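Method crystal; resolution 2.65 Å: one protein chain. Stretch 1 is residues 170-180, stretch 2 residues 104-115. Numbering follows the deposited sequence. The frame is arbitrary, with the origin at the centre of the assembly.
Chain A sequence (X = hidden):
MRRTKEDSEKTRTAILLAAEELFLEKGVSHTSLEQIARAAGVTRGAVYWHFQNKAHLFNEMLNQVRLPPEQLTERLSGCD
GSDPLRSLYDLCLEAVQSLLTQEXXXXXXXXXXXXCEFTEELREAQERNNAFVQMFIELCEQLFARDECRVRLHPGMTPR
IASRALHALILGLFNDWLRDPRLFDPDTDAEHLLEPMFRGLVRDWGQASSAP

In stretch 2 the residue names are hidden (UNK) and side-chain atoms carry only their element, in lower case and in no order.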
# COMPACT_ATOMS: atom_id res chain seq x y z
N ILE A 170 1.21 9.45 -1.07
CA ILE A 170 2.55 9.03 -1.53
C ILE A 170 2.67 7.50 -1.49
O ILE A 170 3.10 6.88 -2.45
CB ILE A 170 3.71 9.60 -0.68
CG1 ILE A 170 3.64 11.12 -0.60
CG2 ILE A 170 5.05 9.18 -1.26
CD1 ILE A 170 3.52 11.83 -1.93
N LEU A 171 2.29 6.92 -0.36
CA LEU A 171 2.34 5.48 -0.16
C LEU A 171 1.51 4.75 -1.20
O LEU A 171 1.94 3.74 -1.75
CB LEU A 171 1.85 5.11 1.24
CG LEU A 171 1.80 3.63 1.59
CD1 LEU A 171 3.17 2.99 1.53
CD2 LEU A 171 1.19 3.45 2.97
N GLY A 172 0.30 5.26 -1.44
CA GLY A 172 -0.62 4.69 -2.41
C GLY A 172 -0.09 4.72 -3.83
O GLY A 172 -0.22 3.74 -4.56
N LEU A 173 0.51 5.84 -4.21
CA LEU A 173 1.12 5.97 -5.53
C LEU A 173 2.24 4.94 -5.75
O LEU A 173 2.29 4.29 -6.80
CB LEU A 173 1.68 7.38 -5.75
CG LEU A 173 0.64 8.49 -5.89
CD1 LEU A 173 1.33 9.83 -5.86
CD2 LEU A 173 -0.17 8.34 -7.17
N PHE A 174 3.11 4.82 -4.76
CA PHE A 174 4.17 3.80 -4.75
C PHE A 174 3.56 2.41 -4.90
O PHE A 174 3.97 1.63 -5.75
CB PHE A 174 4.99 3.85 -3.46
CG PHE A 174 6.12 4.84 -3.49
CD1 PHE A 174 5.90 6.16 -3.83
CD2 PHE A 174 7.42 4.45 -3.16
CE1 PHE A 174 6.94 7.06 -3.85
CE2 PHE A 174 8.47 5.35 -3.17
CZ PHE A 174 8.23 6.66 -3.52
N ASN A 175 2.55 2.14 -4.09
CA ASN A 175 1.91 0.83 -4.06
C ASN A 175 1.24 0.49 -5.40
O ASN A 175 1.47 -0.59 -5.95
CB ASN A 175 0.86 0.76 -2.95
CG ASN A 175 0.76 -0.61 -2.35
OD1 ASN A 175 0.01 -1.46 -2.82
ND2 ASN A 175 1.54 -0.85 -1.29
N ASP A 176 0.42 1.42 -5.89
CA ASP A 176 -0.26 1.26 -7.19
C ASP A 176 0.73 1.03 -8.31
O ASP A 176 0.59 0.08 -9.08
CB ASP A 176 -1.14 2.49 -7.53
CG ASP A 176 -2.62 2.27 -7.24
OD1 ASP A 176 -3.07 1.12 -7.08
OD2 ASP A 176 -3.36 3.28 -7.18
N TRP A 177 1.73 1.91 -8.41
CA TRP A 177 2.66 1.86 -9.54
C TRP A 177 3.51 0.60 -9.54
O TRP A 177 3.70 -0.01 -10.59
CB TRP A 177 3.58 3.08 -9.59
CG TRP A 177 4.32 3.13 -10.88
CD1 TRP A 177 3.84 3.58 -12.07
CD2 TRP A 177 5.64 2.67 -11.13
NE1 TRP A 177 4.79 3.44 -13.04
CE2 TRP A 177 5.91 2.88 -12.49
CE3 TRP A 177 6.64 2.10 -10.33
CZ2 TRP A 177 7.13 2.55 -13.08
CZ3 TRP A 177 7.86 1.77 -10.92
CH2 TRP A 177 8.09 2.00 -12.28
N LEU A 178 4.02 0.23 -8.38
CA LEU A 178 4.81 -0.99 -8.24
C LEU A 178 4.00 -2.26 -8.50
O LEU A 178 4.51 -3.23 -9.04
CB LEU A 178 5.44 -1.07 -6.86
CG LEU A 178 6.50 -0.01 -6.55
CD1 LEU A 178 6.78 0.07 -5.05
CD2 LEU A 178 7.77 -0.27 -7.33
N ARG A 179 2.72 -2.24 -8.13
CA ARG A 179 1.77 -3.33 -8.46
C ARG A 179 1.51 -3.38 -9.98
O ARG A 179 1.53 -4.45 -10.57
CB ARG A 179 0.45 -3.15 -7.70
CG ARG A 179 -0.59 -4.25 -7.94
CD ARG A 179 -1.93 -3.96 -7.26
NE ARG A 179 -2.37 -2.58 -7.49
CZ ARG A 179 -2.93 -2.14 -8.62
NH1 ARG A 179 -3.17 -2.94 -9.65
NH2 ARG A 179 -3.26 -0.86 -8.71
N ASP A 180 1.24 -2.22 -10.57
CA ASP A 180 0.94 -2.09 -12.01
C ASP A 180 1.58 -0.82 -12.59
O ASP A 180 1.00 0.26 -12.50
CB ASP A 180 -0.58 -2.07 -12.24
CG ASP A 180 -0.96 -1.89 -13.71
OD1 ASP A 180 -0.09 -1.99 -14.60
OD2 ASP A 180 -2.16 -1.65 -13.98
N UNK A 104 17.61 0.11 -8.18
CA UNK A 104 17.81 -0.55 -6.88
C UNK A 104 16.64 -0.25 -5.94
O UNK A 104 16.10 -1.18 -5.31
n UNK A 104 21.86 -3.03 -4.19
c UNK A 104 19.11 -0.13 -6.19
c UNK A 104 21.36 -1.83 -3.46
c UNK A 104 20.79 -0.71 -4.35
c UNK A 104 19.54 -1.13 -5.12
N UNK A 105 16.26 1.03 -5.86
CA UNK A 105 15.11 1.48 -5.06
C UNK A 105 13.83 0.77 -5.49
O UNK A 105 13.08 0.26 -4.67
c UNK A 105 14.03 3.66 -4.11
c UNK A 105 13.63 5.09 -4.51
c UNK A 105 14.90 3.00 -5.19
n UNK A 105 12.36 6.13 -2.62
c UNK A 105 13.65 6.09 -3.36
N UNK A 106 13.60 0.75 -6.80
CA UNK A 106 12.42 0.11 -7.38
C UNK A 106 12.38 -1.36 -6.97
O UNK A 106 11.36 -1.81 -6.44
n UNK A 106 12.11 0.67 -11.66
n UNK A 106 13.67 -0.67 -12.78
c UNK A 106 11.13 -0.25 -9.57
n UNK A 106 13.82 1.62 -12.87
c UNK A 106 11.32 -0.42 -11.07
c UNK A 106 13.20 0.53 -12.42
c UNK A 106 12.41 0.24 -8.90
N UNK A 107 13.48 -2.07 -7.17
CA UNK A 107 13.57 -3.51 -6.85
C UNK A 107 13.27 -3.80 -5.37
O UNK A 107 12.42 -4.64 -5.06
n UNK A 107 17.13 -5.71 -8.45
c UNK A 107 14.95 -4.08 -7.23
n UNK A 107 16.41 -7.20 -10.08
c UNK A 107 17.00 -6.95 -8.92
c UNK A 107 15.19 -4.16 -8.74
n UNK A 107 17.48 -7.97 -8.22
c UNK A 107 16.64 -4.48 -9.09
N UNK A 108 13.93 -3.07 -4.48
CA UNK A 108 13.79 -3.27 -3.04
C UNK A 108 12.38 -2.90 -2.54
O UNK A 108 11.82 -3.60 -1.69
c UNK A 108 16.23 -3.19 -2.46
c UNK A 108 14.87 -2.50 -2.25
c UNK A 108 14.55 -2.46 -0.76
c UNK A 108 17.43 -2.39 -2.00
N UNK A 109 11.83 -1.80 -3.04
CA UNK A 109 10.47 -1.39 -2.65
C UNK A 109 9.40 -2.33 -3.19
O UNK A 109 8.39 -2.55 -2.52
c UNK A 109 10.49 2.47 -2.81
c UNK A 109 10.15 0.04 -3.06
c UNK A 109 10.89 1.12 -2.27
c UNK A 109 10.61 1.07 -0.78
N UNK A 110 9.64 -2.91 -4.37
CA UNK A 110 8.73 -3.95 -4.90
C UNK A 110 8.76 -5.15 -3.96
O UNK A 110 7.73 -5.77 -3.71
c UNK A 110 8.18 -5.42 -7.02
c UNK A 110 9.13 -4.42 -6.36
o UNK A 110 9.21 -3.32 -7.27
N UNK A 111 9.93 -5.47 -3.42
CA UNK A 111 10.01 -6.54 -2.41
C UNK A 111 9.17 -6.19 -1.18
O UNK A 111 8.33 -6.99 -0.74
c UNK A 111 11.45 -7.76 -0.75
c UNK A 111 13.75 -7.41 -2.85
c UNK A 111 11.46 -6.83 -1.95
c UNK A 111 12.26 -7.46 -3.08
N UNK A 112 9.40 -5.00 -0.65
CA UNK A 112 8.72 -4.51 0.55
C UNK A 112 7.19 -4.55 0.46
O UNK A 112 6.51 -5.00 1.38
c UNK A 112 8.82 -0.94 2.15
c UNK A 112 8.36 -2.38 1.97
c UNK A 112 9.14 -3.07 0.86
c UNK A 112 8.51 -3.15 3.27
N UNK A 113 6.66 -4.11 -0.66
CA UNK A 113 5.21 -3.93 -0.80
C UNK A 113 4.51 -5.03 -1.53
O UNK A 113 3.29 -5.11 -1.51
se UNK A 113 5.08 0.20 -1.45
c UNK A 113 5.66 -1.52 -0.75
c UNK A 113 4.98 -2.64 -1.54
c UNK A 113 6.06 1.32 -0.16
N UNK A 114 5.28 -5.93 -2.12
CA UNK A 114 4.74 -6.95 -3.01
C UNK A 114 5.21 -8.39 -2.80
O UNK A 114 4.47 -9.34 -3.11
c UNK A 114 4.06 -6.95 -5.46
c UNK A 114 5.09 -6.55 -4.43
o UNK A 114 3.67 -4.70 -6.11
c UNK A 114 3.18 -5.80 -5.80
n UNK A 114 1.87 -6.02 -5.73
N UNK A 115 6.42 -8.55 -2.28
CA UNK A 115 7.02 -9.86 -2.16
C UNK A 115 7.33 -10.26 -0.72
O UNK A 115 8.20 -11.11 -0.50
c UNK A 115 8.31 -9.92 -2.98
c UNK A 115 8.17 -9.56 -4.44
n UNK A 115 6.63 -10.12 -6.27
c UNK A 115 7.52 -10.67 -5.25
c UNK A 115 7.03 -9.56 -7.42
n UNK A 115 8.31 -9.47 -7.74
n UNK A 115 6.11 -9.09 -8.25

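Position 104 carries four carbons in a row ending in a nitrogen, and the chain is out of reach of stretch 1. An unbranched chain of this composition is Lys104. Position 105 has the same make-up, but its end comes nearer: the terminal nitrogen lies 4.0 Å from Phe174 CE2, at the edge of the ring and near its plane. It is Lys105.

Position 106 shows three carbons, a nitrogen, and a carbon bearing two more nitrogens. Its second side-chain carbon lies 4.0 Å from Leu178 CD2 and 4.1 Å from Trp177 CZ3, at the edge of the indole. The planar three-nitrogen end identifies Arg106. Position 107 repeats that pattern, yet its CA-to-CB bond points away and the chain makes no contact with stretch 1; it is Arg107.

Position 108 has four carbons, forked at the first, with one arm two carbons long. That beta-branch defines Ile108, which is out of reach of stretch 1. Position 109 also has four carbons, but the fork is at the second. The CA-to-CB bond points toward stretch 1 and CB lies 3.9 Å from Leu178 CD1, while one terminal carbon is 3.5 Å from Phe174 CE2, again near the ring plane. The gamma-branch makes it Leu109.

At position 110 one carbon carries an oxygen and a carbon. The oxygen sits 3.4 Å from Leu178 CD2, a packing distance to a methyl, and 2.8 Å from the backbone O of Arg106, to which it donates a hydrogen bond. This is Thr110, its hydroxyl satisfied within its own helix. Position 111 has four carbons forked at the first, one arm longer, and makes no contact: Ile111. Position 112 has four carbons forked at the second and likewise makes no contact: Leu112.

Position 113 is unbranched: two carbons, a selenium, one carbon. The selenium lies 3.7 Å from Asn175 ND2 and 4.0 Å from Leu178 CD1, and the terminal carbon is 3.7 Å from Leu171 CD1. Selenium in this chain marks Met113, present as selenomethionine. Position 114 has three carbons, the third carrying one oxygen and one nitrogen. Its CA-to-CB bond points toward stretch 1, and the end of the chain lies against the backbone of Leu178 and Arg179, 57 Å² of the residue being covered. The length gives Gln114; its amide orientation is uncertain. Position 115 again has three carbons, a nitrogen and a carbon with two nitrogens, and makes no contact: Arg115.

The contact is a steep crossing, with helix axes 99° apart and 10.0 Å at closest approach. Two reciprocal knobs hold it. Met113 enters the hole formed by Leu171, Phe174, Asn175 and Leu178, while Leu178 enters that formed by Leu109, Thr110, Met113 and Gln114. The opposing stretch covers 97 Å² of Met113 and 102 Å² of Leu178, out of 534 Å² summed over both sides. The backbones draw closest between Leu178 and Thr110, whose CA atoms are 5.9 Å apart, where the small Thr110 side chain lies beside the leucine. Apolar contacts flank the knobs, with Phe174 CE2 against Leu109 CD1.

Stretch 2, residues 104-115: KKRRILTILMQR
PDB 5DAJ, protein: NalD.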